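Local coordinates for hemerythrin-like domain-containing protein (Streptococcus mutans, PDB 2QKP) that is of unknown function, the crystallised piece being its C-terminal PAS-type domain, which probably serves as a sensory or ligand-binding module as in related PAS proteins, at residues 14-18 with 19-23; 79-82 with 83-87. All blocks are in the same frame, centred on the assembly; numbering follows the deposited sequence.

Interaction 1: 14-18 with 19-23; sequences GYLSV and EQANL
The backbone is extended through Leu16 and Ser17 and turns helical at Val18, which brings the CA atoms of Ser17 and Gln20 to 5.1 Å from each other and lets these two residues form a capping box at the start of helix 18-27. The first turns are closed by Ala21 N to Ser17 O (2.9 Å) and Asn22 N to Val18 O (2.8 Å).

Ser17 is the N-cap residue. Its OG sits between its own backbone N and carbonyl carbon (chi1 64°), from where it accepts from Gln20 N at 3.0 Å. The return bond runs from Ser17 N to Gln20 OE1, 3.1 Å long and nearly straight at the hydrogen, with the donor tilted 17° from the amide's carbonyl plane. Gln20 reaches back because its CG points opposite the carbonyl carbon (chi1 -74°) and the chain then runs extended, laying CG alongside Ser17 OG. Each residue thus satisfies a backbone N-H of the other. Gln20 OE1 has further donors in Gln8 NE2 and in Gln42 NE2 of the second subunit, which should hold the amide's rotation.

On the apolar side, Leu16 CD1 rests against Ala21 CB at 4.0 Å, and both side chains pack on Phe11 of the neighbouring hairpin strand 9-11. The second subunit packs against the same turn: Asn22 OD1 accepts from its Gly12 N, and its Phe11 packs against Val18 and Asn22. The cap therefore lies at the dimer contact. A water extends the polar side of the cap, accepting from Ser17 OG at 2.8 Å and donating to Glu19 OE1 at 3.1 Å.

Interaction 2: 79-82 with 83-87; sequences KKVF and ELLRN
Val81 and Leu85 lie side by side one turn apart near the C-terminal end of helix 72-86, pointing the same way with Val81 CG1 3.9 Å from Leu85 CD1. Leu85 CG, set anti to its carbonyl carbon (chi1 -65°), lies 3.4 Å from Val81 O, and Leu84 likewise packs by Lys80 O.

Five successive carbonyls are satisfied by N-H groups four residues on, the alpha-helical pattern: Glu83 N to Lys79 O, Leu84 N to Lys80 O, Leu85 N to Val81 O, Arg86 N to Phe82 O and Asn87 N to Glu83 O, all between 2.9 and 3.1 Å. Lys80 O also accepts from a water whose oxygen lies 2.7 Å away, and that water makes a weak bond to Glu83 OE1 at 3.4 Å. Phe82 O, already bonded to Arg86 N, gains a weak second bond from a water 3.5 Å away. This water accepts from Arg86 NE at 2.7 Å, at the guanidinium edge and in its plane. The bend of the Arg86 chain at chi3 (-76°) turns the group back toward it, while NH2 donates to Lys37 O. At the C-terminal end, Leu85 O and Arg86 O accept from Arg114 NH2 of strand 104-114.

Val81 and Leu85 pack on Tyr110 of the same strand, and Phe82 and Leu85 on Val123 of strand 120-129.

The chemistry thus divides the helix by side: hydrocarbon packing fastens one face to the sheet, water attends carbonyls on the polar flank, and two arginines tie the helix end to neighbouring parts through main-chain oxygens.

Overall arrangement
From the N terminus, the chain first makes the hairpin of strands 9-11 and 14-16, and interaction 1 turns it into helix 18-27. Strands 31-36 and 41-44 follow, then helix 72-86, which carries interaction 2, and finally strands 92-99, 104-114 and 120-129 complete the five-stranded antiparallel sheet, with the 2-1-5-4-3 order of a PAS fold. Both contacts are local and in series; neither encloses a long loop, nests in the other or crosses it. Their centres lie 30 Å apart on opposite sides of the chain's centre. Interaction 1 joins the N-terminal hairpin to helix 18-27 where both meet the second subunit, whereas interaction 2, which no other chain of the assembly touches, lies against the sheet.

Interaction 1: 14-18 with 19-23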
loop_
_atom_site.group_PDB
_atom_site.type_symbol
_atom_site.label_atom_id
_atom_site.label_comp_id
_atom_site.label_asym_id
_atom_site.label_seq_id
_atom_site.Cartn_x
_atom_site.Cartn_y
_atom_site.Cartn_z
ATOM N N GLY A 14 14.293 -0.265 -5.949
ATOM C CA GLY A 14 15.326 -1.254 -5.567
ATOM C C GLY A 14 14.980 -2.693 -5.928
ATOM O O GLY A 14 14.733 -2.999 -7.115
ATOM N N TYR A 15 14.906 -3.544 -4.895
ATOM C CA TYR A 15 14.732 -4.986 -5.050
ATOM C C TYR A 15 13.833 -5.615 -4.017
ATOM O O TYR A 15 13.901 -5.273 -2.849
ATOM C CB TYR A 15 16.095 -5.682 -4.967
ATOM C CG TYR A 15 16.960 -5.330 -6.134
ATOM C CD1 TYR A 15 17.817 -4.233 -6.087
ATOM C CD2 TYR A 15 16.906 -6.087 -7.295
ATOM C CE1 TYR A 15 18.602 -3.899 -7.191
ATOM C CE2 TYR A 15 17.680 -5.765 -8.390
ATOM C CZ TYR A 15 18.512 -4.672 -8.332
ATOM O OH TYR A 15 19.272 -4.370 -9.430
ATOM N N LEU A 16 13.020 -6.577 -4.455
ATOM C CA LEU A 16 12.231 -7.420 -3.544
ATOM C C LEU A 16 12.145 -8.789 -4.188
ATOM O O LEU A 16 12.210 -8.896 -5.412
ATOM C CB LEU A 16 10.791 -6.920 -3.400
ATOM C CG LEU A 16 10.594 -5.546 -2.744
ATOM C CD1 LEU A 16 9.146 -5.122 -2.906
ATOM C CD2 LEU A 16 10.961 -5.574 -1.271
ATOM N N SER A 17 11.932 -9.815 -3.372
ATOM C CA SER A 17 11.474 -11.100 -3.927
ATOM C C SER A 17 9.947 -11.017 -3.997
ATOM O O SER A 17 9.357 -10.163 -3.376
ATOM C CB SER A 17 11.894 -12.240 -2.989
ATOM O OG SER A 17 11.253 -12.105 -1.736
ATOM N N VAL A 18 9.312 -11.912 -4.749
ATOM C CA VAL A 18 7.874 -12.063 -4.743
ATOM C C VAL A 18 7.355 -12.311 -3.311
ATOM O O VAL A 18 6.373 -11.684 -2.890
ATOM C CB VAL A 18 7.434 -13.252 -5.672
ATOM C CG1 VAL A 18 5.992 -13.686 -5.345
ATOM C CG2 VAL A 18 7.546 -12.850 -7.129
ATOM N N GLU A 19 8.060 -13.147 -2.534
ATOM C CA GLU A 19 7.644 -13.417 -1.147
ATOM C C GLU A 19 7.607 -12.096 -0.356
ATOM O O GLU A 19 6.657 -11.817 0.366
ATOM C CB GLU A 19 8.623 -14.421 -0.491
ATOM C CG GLU A 19 8.468 -14.611 1.045
ATOM C CD GLU A 19 9.776 -15.094 1.762
ATOM O OE1 GLU A 19 10.899 -15.089 1.168
ATOM O OE2 GLU A 19 9.690 -15.474 2.957
ATOM N N GLN A 20 8.625 -11.267 -0.542
ATOM C CA GLN A 20 8.691 -9.988 0.192
ATOM C C GLN A 20 7.642 -8.970 -0.295
ATOM O O GLN A 20 7.058 -8.256 0.533
ATOM C CB GLN A 20 10.063 -9.366 0.107
ATOM C CG GLN A 20 11.102 -10.101 1.000
ATOM C CD GLN A 20 12.491 -9.655 0.683
ATOM O OE1 GLN A 20 12.803 -9.310 -0.465
ATOM N NE2 GLN A 20 13.363 -9.642 1.714
ATOM N N ALA A 21 7.423 -8.922 -1.604
ATOM C CA ALA A 21 6.405 -7.991 -2.155
ATOM C C ALA A 21 5.047 -8.423 -1.607
ATOM O O ALA A 21 4.244 -7.588 -1.201
ATOM C CB ALA A 21 6.409 -7.963 -3.667
ATOM N N ASN A 22 4.785 -9.726 -1.603
ATOM C CA ASN A 22 3.545 -10.248 -1.022
ATOM C C ASN A 22 3.414 -9.904 0.463
ATOM O O ASN A 22 2.348 -9.456 0.898
ATOM C CB ASN A 22 3.436 -11.787 -1.239
ATOM C CG ASN A 22 2.081 -12.328 -0.796
ATOM O OD1 ASN A 22 1.063 -11.851 -1.258
ATOM N ND2 ASN A 22 2.073 -13.305 0.131
ATOM N N LEU A 23 4.479 -10.103 1.256
ATOM C CA LEU A 23 4.422 -9.706 2.673
ATOM C C LEU A 23 4.101 -8.215 2.835
ATOM O O LEU A 23 3.302 -7.822 3.671
ATOM C CB LEU A 23 5.762 -9.959 3.343
ATOM C CG LEU A 23 6.018 -11.419 3.711
ATOM C CD1 LEU A 23 7.493 -11.574 3.983
ATOM C CD2 LEU A 23 5.162 -11.875 4.915
HETATM O O HOH W 1 13.140 -13.421 -0.207
#

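Interaction 2: 79-82 with 83-87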
loop_
_atom_site.group_PDB
_atom_site.type_symbol
_atom_site.label_atom_id
_atom_site.label_comp_id
_atom_site.label_asym_id
_atom_site.label_seq_id
_atom_site.Cartn_x
_atom_site.Cartn_y
_atom_site.Cartn_z
ATOM N N LYS A 79 -19.529 0.307 -12.349
ATOM C CA LYS A 79 -19.264 0.427 -13.781
ATOM C C LYS A 79 -18.948 1.869 -14.198
ATOM O O LYS A 79 -18.051 2.096 -15.014
ATOM C CB LYS A 79 -20.458 -0.079 -14.587
ATOM C CG LYS A 79 -20.665 -1.572 -14.512
ATOM C CD LYS A 79 -22.022 -1.936 -15.096
ATOM C CE LYS A 79 -22.073 -3.407 -15.506
ATOM N NZ LYS A 79 -23.500 -3.862 -15.637
ATOM N N LYS A 80 -19.690 2.836 -13.651
ATOM C CA LYS A 80 -19.477 4.242 -14.010
ATOM C C LYS A 80 -18.105 4.713 -13.519
ATOM O O LYS A 80 -17.435 5.488 -14.208
ATOM C CB LYS A 80 -20.543 5.159 -13.406
ATOM C CG LYS A 80 -21.932 5.006 -14.025
ATOM C CD LYS A 80 -22.874 6.097 -13.545
ATOM C CE LYS A 80 -23.716 5.644 -12.352
ATOM N NZ LYS A 80 -24.976 6.461 -12.230
ATOM N N VAL A 81 -17.731 4.265 -12.320
ATOM C CA VAL A 81 -16.384 4.541 -11.790
ATOM C C VAL A 81 -15.326 3.978 -12.741
ATOM O O VAL A 81 -14.361 4.667 -13.095
ATOM C CB VAL A 81 -16.164 3.970 -10.367
ATOM C CG1 VAL A 81 -14.691 4.106 -9.978
ATOM C CG2 VAL A 81 -17.089 4.656 -9.339
ATOM N N PHE A 82 -15.482 2.718 -13.140
ATOM C CA PHE A 82 -14.465 2.078 -14.019
ATOM C C PHE A 82 -14.348 2.820 -15.339
ATOM O O PHE A 82 -13.261 2.975 -15.878
ATOM C CB PHE A 82 -14.814 0.611 -14.299
ATOM C CG PHE A 82 -14.354 -0.344 -13.219
ATOM C CD1 PHE A 82 -14.437 0.007 -11.875
ATOM C CD2 PHE A 82 -13.872 -1.601 -13.553
ATOM C CE1 PHE A 82 -14.017 -0.885 -10.850
ATOM C CE2 PHE A 82 -13.462 -2.499 -12.544
ATOM C CZ PHE A 82 -13.539 -2.131 -11.197
ATOM N N GLU A 83 -15.478 3.302 -15.858
ATOM C CA GLU A 83 -15.445 4.043 -17.107
ATOM C C GLU A 83 -14.661 5.363 -17.008
ATOM O O GLU A 83 -13.869 5.696 -17.907
ATOM C CB GLU A 83 -16.869 4.312 -17.646
ATOM C CG GLU A 83 -16.771 5.087 -18.957
ATOM C CD GLU A 83 -18.079 5.281 -19.688
ATOM O OE1 GLU A 83 -19.073 5.712 -19.046
ATOM O OE2 GLU A 83 -18.084 5.043 -20.929
ATOM N N LEU A 84 -14.889 6.107 -15.937
ATOM C CA LEU A 84 -14.206 7.380 -15.691
ATOM C C LEU A 84 -12.707 7.156 -15.628
ATOM O O LEU A 84 -11.932 7.917 -16.196
ATOM C CB LEU A 84 -14.619 7.974 -14.343
ATOM C CG LEU A 84 -15.947 8.738 -14.258
ATOM C CD1 LEU A 84 -16.408 8.839 -12.800
ATOM C CD2 LEU A 84 -15.754 10.120 -14.885
ATOM N N LEU A 85 -12.298 6.125 -14.888
ATOM C CA LEU A 85 -10.870 5.832 -14.719
ATOM C C LEU A 85 -10.220 5.386 -16.023
ATOM O O LEU A 85 -9.143 5.856 -16.365
ATOM C CB LEU A 85 -10.688 4.748 -13.620
ATOM C CG LEU A 85 -11.112 5.176 -12.228
ATOM C CD1 LEU A 85 -11.046 3.947 -11.244
ATOM C CD2 LEU A 85 -10.339 6.407 -11.661
ATOM N N ARG A 86 -10.862 4.446 -16.716
ATOM C CA ARG A 86 -10.298 3.913 -17.945
ATOM C C ARG A 86 -10.169 5.011 -19.011
ATOM O O ARG A 86 -9.157 5.113 -19.691
ATOM C CB ARG A 86 -11.089 2.713 -18.462
ATOM C CG ARG A 86 -10.435 2.179 -19.729
ATOM C CD ARG A 86 -11.345 1.244 -20.425
ATOM N NE ARG A 86 -11.409 -0.051 -19.759
ATOM C CZ ARG A 86 -10.616 -1.098 -20.021
ATOM N NH1 ARG A 86 -9.623 -1.017 -20.902
ATOM N NH2 ARG A 86 -10.814 -2.245 -19.371
ATOM N N ASN A 87 -11.178 5.884 -19.107
ATOM C CA ASN A 87 -11.094 6.979 -20.079
ATOM C C ASN A 87 -10.148 8.129 -19.723
ATOM O O ASN A 87 -9.909 9.037 -20.539
ATOM C CB ASN A 87 -12.505 7.466 -20.419
ATOM C CG ASN A 87 -13.231 6.482 -21.288
ATOM O OD1 ASN A 87 -12.643 5.890 -22.213
ATOM N ND2 ASN A 87 -14.510 6.290 -21.012
HETATM O O HOH W 2 -18.667 7.125 -16.021
HETATM O O HOH W 3 -13.398 0.216 -18.016
#